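Local coordinates for protein isomaltodextranase (Arthrobacter globiformis, PDB 5AWO) that hydrolyses alpha-1,6-glucosidic linkages of dextran-like polysaccharides, releasing isomaltose units one after another from the non-reducing chain ends, at residues I54-D64 with W103-L114. Numbering follows the deposited sequence.
Sequences IPENEWKVNID and WQHDWAYWANYL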
loop_
_atom_site.group_PDB
_atom_site.type_symbol
_atom_site.label_atom_id
_atom_site.label_comp_id
_atom_site.label_asym_id
_atom_site.label_seq_id
_atom_site.Cartn_x
_atom_site.Cartn_y
_atom_site.Cartn_z
ATOM N N ILE A 54 12.846 -10.638 20.559
ATOM C CA ILE A 54 13.800 -9.603 20.964
ATOM C C ILE A 54 13.751 -9.446 22.493
ATOM O O ILE A 54 12.669 -9.261 23.065
ATOM C CB ILE A 54 13.581 -8.260 20.240
ATOM C CG1 ILE A 54 14.788 -7.317 20.450
ATOM C CG2 ILE A 54 12.271 -7.605 20.653
ATOM C CD1 ILE A 54 14.759 -6.016 19.668
ATOM N N PRO A 55 14.918 -9.510 23.155
ATOM C CA PRO A 55 14.915 -9.137 24.573
ATOM C C PRO A 55 14.480 -7.712 24.835
ATOM O O PRO A 55 14.709 -6.817 24.033
ATOM C CB PRO A 55 16.376 -9.347 24.996
ATOM C CG PRO A 55 16.912 -10.345 24.049
ATOM C CD PRO A 55 16.241 -10.003 22.728
ATOM N N GLU A 56 13.863 -7.486 25.994
ATOM C CA GLU A 56 13.350 -6.190 26.310
ATOM C C GLU A 56 14.442 -5.124 26.311
ATOM O O GLU A 56 14.189 -4.015 25.888
ATOM C CB GLU A 56 12.632 -6.210 27.672
ATOM C CG GLU A 56 11.732 -5.020 27.908
ATOM C CD GLU A 56 10.949 -5.110 29.211
ATOM O OE1 GLU A 56 11.509 -5.695 30.167
ATOM O OE2 GLU A 56 9.804 -4.618 29.248
ATOM N N ASN A 57 15.639 -5.444 26.833
ATOM C CA ASN A 57 16.705 -4.439 26.807
ATOM C C ASN A 57 17.180 -4.091 25.400
ATOM O O ASN A 57 17.533 -2.929 25.134
ATOM C CB ASN A 57 17.929 -4.830 27.631
ATOM C CG ASN A 57 18.864 -3.643 27.822
ATOM O OD1 ASN A 57 18.452 -2.613 28.346
ATOM N ND2 ASN A 57 20.092 -3.743 27.316
ATOM N N GLU A 58 17.161 -5.077 24.502
ATOM C CA GLU A 58 17.511 -4.806 23.096
ATOM C C GLU A 58 16.461 -3.939 22.423
ATOM O O GLU A 58 16.790 -3.026 21.666
ATOM C CB GLU A 58 17.714 -6.110 22.358
ATOM C CG GLU A 58 19.046 -6.726 22.730
ATOM C CD GLU A 58 20.193 -5.840 22.289
ATOM O OE1 GLU A 58 20.540 -5.884 21.110
ATOM O OE2 GLU A 58 20.705 -5.047 23.098
ATOM N N TRP A 59 15.190 -4.181 22.736
ATOM C CA TRP A 59 14.119 -3.295 22.306
ATOM C C TRP A 59 14.339 -1.854 22.792
ATOM O O TRP A 59 14.234 -0.901 22.023
ATOM C CB TRP A 59 12.802 -3.876 22.810
ATOM C CG TRP A 59 11.556 -3.049 22.804
ATOM C CD1 TRP A 59 10.933 -2.496 23.899
ATOM C CD2 TRP A 59 10.693 -2.762 21.684
ATOM N NE1 TRP A 59 9.781 -1.876 23.526
ATOM C CE2 TRP A 59 9.584 -2.043 22.174
ATOM C CE3 TRP A 59 10.747 -3.062 20.319
ATOM C CZ2 TRP A 59 8.563 -1.564 21.341
ATOM C CZ3 TRP A 59 9.716 -2.604 19.501
ATOM C CH2 TRP A 59 8.654 -1.873 19.996
ATOM N N LYS A 60 14.680 -1.713 24.084
ATOM C CA LYS A 60 14.912 -0.382 24.650
ATOM C C LYS A 60 16.086 0.332 23.966
ATOM O O LYS A 60 15.968 1.493 23.593
ATOM C CB LYS A 60 15.174 -0.478 26.163
ATOM C CG LYS A 60 15.306 0.876 26.848
ATOM C CD LYS A 60 15.662 0.716 28.317
ATOM C CE LYS A 60 15.732 2.059 29.032
ATOM N NZ LYS A 60 16.778 2.957 28.466
ATOM N N VAL A 61 17.201 -0.367 23.806
ATOM C CA VAL A 61 18.393 0.265 23.243
ATOM C C VAL A 61 18.129 0.665 21.783
ATOM O O VAL A 61 18.496 1.754 21.351
ATOM C CB VAL A 61 19.650 -0.604 23.434
ATOM C CG1 VAL A 61 20.864 0.029 22.786
ATOM C CG2 VAL A 61 19.954 -0.766 24.929
ATOM N N ASN A 62 17.432 -0.185 21.038
ATOM C CA ASN A 62 17.027 0.226 19.684
ATOM C C ASN A 62 16.126 1.444 19.666
ATOM O O ASN A 62 16.322 2.362 18.862
ATOM C CB ASN A 62 16.351 -0.925 18.933
ATOM C CG ASN A 62 17.347 -1.942 18.407
ATOM O OD1 ASN A 62 17.489 -3.065 18.916
ATOM N ND2 ASN A 62 18.088 -1.531 17.408
ATOM N N ILE A 63 15.137 1.491 20.570
ATOM C CA ILE A 63 14.269 2.645 20.648
ATOM C C ILE A 63 15.077 3.931 20.943
ATOM O O ILE A 63 14.835 4.975 20.338
ATOM C CB ILE A 63 13.158 2.488 21.709
ATOM C CG1 ILE A 63 12.138 1.444 21.228
ATOM C CG2 ILE A 63 12.491 3.821 22.024
ATOM C CD1 ILE A 63 11.149 1.036 22.293
ATOM N N ASP A 64 15.993 3.839 21.901
ATOM C CA ASP A 64 16.793 5.015 22.279
ATOM C C ASP A 64 17.656 5.484 21.101
ATOM O O ASP A 64 17.784 6.680 20.857
ATOM C CB ASP A 64 17.646 4.717 23.513
ATOM C CG ASP A 64 16.813 4.530 24.781
ATOM O OD1 ASP A 64 15.654 4.960 24.794
ATOM O OD2 ASP A 64 17.364 3.954 25.755
ATOM N N TRP A 103 9.466 -9.956 29.484
ATOM C CA TRP A 103 9.428 -8.501 29.569
ATOM C C TRP A 103 8.890 -8.111 30.949
ATOM O O TRP A 103 7.947 -8.729 31.446
ATOM C CB TRP A 103 8.565 -7.915 28.448
ATOM C CG TRP A 103 9.277 -7.884 27.113
ATOM C CD1 TRP A 103 10.219 -8.747 26.667
ATOM C CD2 TRP A 103 9.108 -6.898 26.103
ATOM N NE1 TRP A 103 10.678 -8.346 25.427
ATOM C CE2 TRP A 103 10.002 -7.216 25.055
ATOM C CE3 TRP A 103 8.301 -5.766 25.972
ATOM C CZ2 TRP A 103 10.081 -6.446 23.891
ATOM C CZ3 TRP A 103 8.394 -5.000 24.817
ATOM C CH2 TRP A 103 9.275 -5.362 23.785
ATOM N N GLN A 104 9.500 -7.092 31.542
ATOM C CA GLN A 104 9.065 -6.552 32.830
ATOM C C GLN A 104 7.976 -5.506 32.700
ATOM O O GLN A 104 7.315 -5.163 33.695
ATOM C CB GLN A 104 10.274 -5.959 33.555
ATOM C CG GLN A 104 11.320 -6.999 33.915
ATOM C CD GLN A 104 12.523 -6.394 34.629
ATOM O OE1 GLN A 104 13.269 -5.598 34.052
ATOM N NE2 GLN A 104 12.720 -6.771 35.890
ATOM N N HIS A 105 7.773 -4.972 31.494
ATOM C CA HIS A 105 6.821 -3.906 31.288
ATOM C C HIS A 105 5.825 -4.300 30.224
ATOM O O HIS A 105 6.183 -5.038 29.304
ATOM C CB HIS A 105 7.533 -2.633 30.870
ATOM C CG HIS A 105 8.633 -2.220 31.794
ATOM N ND1 HIS A 105 8.386 -1.603 33.000
ATOM C CD2 HIS A 105 9.980 -2.325 31.690
ATOM C CE1 HIS A 105 9.533 -1.359 33.609
ATOM N NE2 HIS A 105 10.515 -1.781 32.834
ATOM N N ASP A 106 4.608 -3.772 30.339
ATOM C CA ASP A 106 3.504 -4.068 29.449
ATOM C C ASP A 106 3.462 -3.117 28.238
ATOM O O ASP A 106 4.318 -2.228 28.080
ATOM C CB ASP A 106 2.151 -4.144 30.221
ATOM C CG ASP A 106 1.679 -2.811 30.778
ATOM O OD1 ASP A 106 2.243 -1.746 30.464
ATOM O OD2 ASP A 106 0.673 -2.844 31.530
ATOM N N TRP A 107 2.489 -3.320 27.362
ATOM C CA TRP A 107 2.402 -2.518 26.149
ATOM C C TRP A 107 2.234 -1.035 26.476
ATOM O O TRP A 107 2.801 -0.182 25.802
ATOM C CB TRP A 107 1.233 -2.969 25.293
ATOM C CG TRP A 107 1.346 -4.339 24.638
ATOM C CD1 TRP A 107 0.514 -5.406 24.812
ATOM C CD2 TRP A 107 2.281 -4.734 23.628
ATOM N NE1 TRP A 107 0.902 -6.457 24.019
ATOM C CE2 TRP A 107 1.985 -6.062 23.276
ATOM C CE3 TRP A 107 3.367 -4.105 23.013
ATOM C CZ2 TRP A 107 2.718 -6.763 22.308
ATOM C CZ3 TRP A 107 4.099 -4.798 22.051
ATOM C CH2 TRP A 107 3.779 -6.116 21.728
ATOM N N ALA A 108 1.452 -0.725 27.517
ATOM C CA ALA A 108 1.181 0.683 27.847
ATOM C C ALA A 108 2.447 1.381 28.295
ATOM O O ALA A 108 2.693 2.526 27.919
ATOM C CB ALA A 108 0.123 0.788 28.937
ATOM N N TYR A 109 3.248 0.711 29.103
ATOM C CA TYR A 109 4.524 1.261 29.516
ATOM C C TYR A 109 5.359 1.631 28.294
ATOM O O TYR A 109 5.917 2.733 28.218
ATOM C CB TYR A 109 5.305 0.297 30.381
ATOM C CG TYR A 109 6.691 0.802 30.684
ATOM C CD1 TYR A 109 7.752 0.542 29.823
ATOM C CD2 TYR A 109 6.951 1.557 31.831
ATOM C CE1 TYR A 109 9.027 0.992 30.085
ATOM C CE2 TYR A 109 8.232 2.027 32.099
ATOM C CZ TYR A 109 9.271 1.744 31.221
ATOM O OH TYR A 109 10.562 2.189 31.456
ATOM N N TRP A 110 5.429 0.718 27.329
ATOM C CA TRP A 110 6.277 0.988 26.168
ATOM C C TRP A 110 5.687 2.052 25.261
ATOM O O TRP A 110 6.437 2.846 24.685
ATOM C CB TRP A 110 6.624 -0.310 25.427
ATOM C CG TRP A 110 7.670 -1.040 26.200
ATOM C CD1 TRP A 110 7.540 -2.228 26.849
ATOM C CD2 TRP A 110 9.001 -0.576 26.491
ATOM N NE1 TRP A 110 8.693 -2.554 27.473
ATOM C CE2 TRP A 110 9.610 -1.553 27.281
ATOM C CE3 TRP A 110 9.741 0.560 26.129
ATOM C CZ2 TRP A 110 10.925 -1.436 27.748
ATOM C CZ3 TRP A 110 11.054 0.677 26.599
ATOM C CH2 TRP A 110 11.624 -0.318 27.399
ATOM N N ALA A 111 4.364 2.097 25.125
ATOM C CA ALA A 111 3.733 3.161 24.361
ATOM C C ALA A 111 4.017 4.535 24.998
ATOM O O ALA A 111 4.244 5.511 24.296
ATOM C CB ALA A 111 2.244 2.925 24.213
ATOM N N ASN A 112 4.010 4.614 26.327
ATOM C CA ASN A 112 4.365 5.872 26.980
ATOM C C ASN A 112 5.851 6.233 26.864
ATOM O O ASN A 112 6.191 7.418 26.681
ATOM C CB ASN A 112 3.951 5.855 28.448
ATOM C CG ASN A 112 4.186 7.191 29.115
ATOM O OD1 ASN A 112 3.509 8.166 28.805
ATOM N ND2 ASN A 112 5.183 7.257 29.991
ATOM N N TYR A 113 6.736 5.240 26.978
ATOM C CA TYR A 113 8.176 5.434 26.836
ATOM C C TYR A 113 8.437 5.996 25.431
ATOM O O TYR A 113 9.187 6.961 25.258
ATOM C CB TYR A 113 8.908 4.096 27.055
ATOM C CG TYR A 113 10.422 4.144 27.034
ATOM C CD1 TYR A 113 11.127 4.168 25.828
ATOM C CD2 TYR A 113 11.168 4.154 28.225
ATOM C CE1 TYR A 113 12.513 4.200 25.810
ATOM C CE2 TYR A 113 12.546 4.201 28.214
ATOM C CZ TYR A 113 13.219 4.239 27.004
ATOM O OH TYR A 113 14.600 4.276 27.002
ATOM N N LEU A 114 7.796 5.393 24.428
ATOM C CA LEU A 114 7.879 5.905 23.049
ATOM C C LEU A 114 7.324 7.335 22.929
ATOM O O LEU A 114 7.947 8.212 22.322
ATOM C CB LEU A 114 7.175 4.928 22.078
ATOM C CG LEU A 114 7.962 3.647 21.770
ATOM C CD1 LEU A 114 7.074 2.473 21.372
ATOM C CD2 LEU A 114 9.009 3.895 20.693
HETATM O O HOH W 1 12.965 -3.919 31.786
#
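Two neighbouring outer helices of the TIM barrel, 56-64 and 107-114, pack through Trp59 and Trp110, and Trp103 from the loop before the second helix completes an aromatic cluster. Glu56 ties this cluster to the same loop. With CG anti to the backbone N (chi1 -163°), the extended Glu56 chain passes over the face of Trp103 and carries its carboxylate to the loop. Glu56 CB lies 3.6 Å from the centroid of the five-membered ring of Trp103, a CH-pi contact. Glu56 OE1 accepts from Gln104 N at 2.8 Å, and a water links OE1 to Gln104 OE1. Glu56 OE2 accepts two bonds, from His105 N and, in the plane of the indole, from Trp110 NE1 at 2.9 Å. The edge of Trp59 points at the face of Trp110 in a T-shaped pair, planes at 84°. In this alpha/beta barrel the helices run nearly parallel, 19° apart, and Trp59, Ile63 and Leu114 also reach Ala78 on strand 77-79 beneath. Trp103 NE1 donates to Ile54 O at 3.2 Å. Trp103 CH2 lies over one face of the Trp59 ring, 3.3 Å from Trp59 CD1. A serine in place of Trp103 would probably leave Ile54 O without this donor and open a gap beside Trp59 and the Glu56 chain. Further along, Tyr113 OH donates to Asp64 OD1 at 2.5 Å and accepts from Lys60 NZ, which also forms a salt bridge with Asp64 OD2.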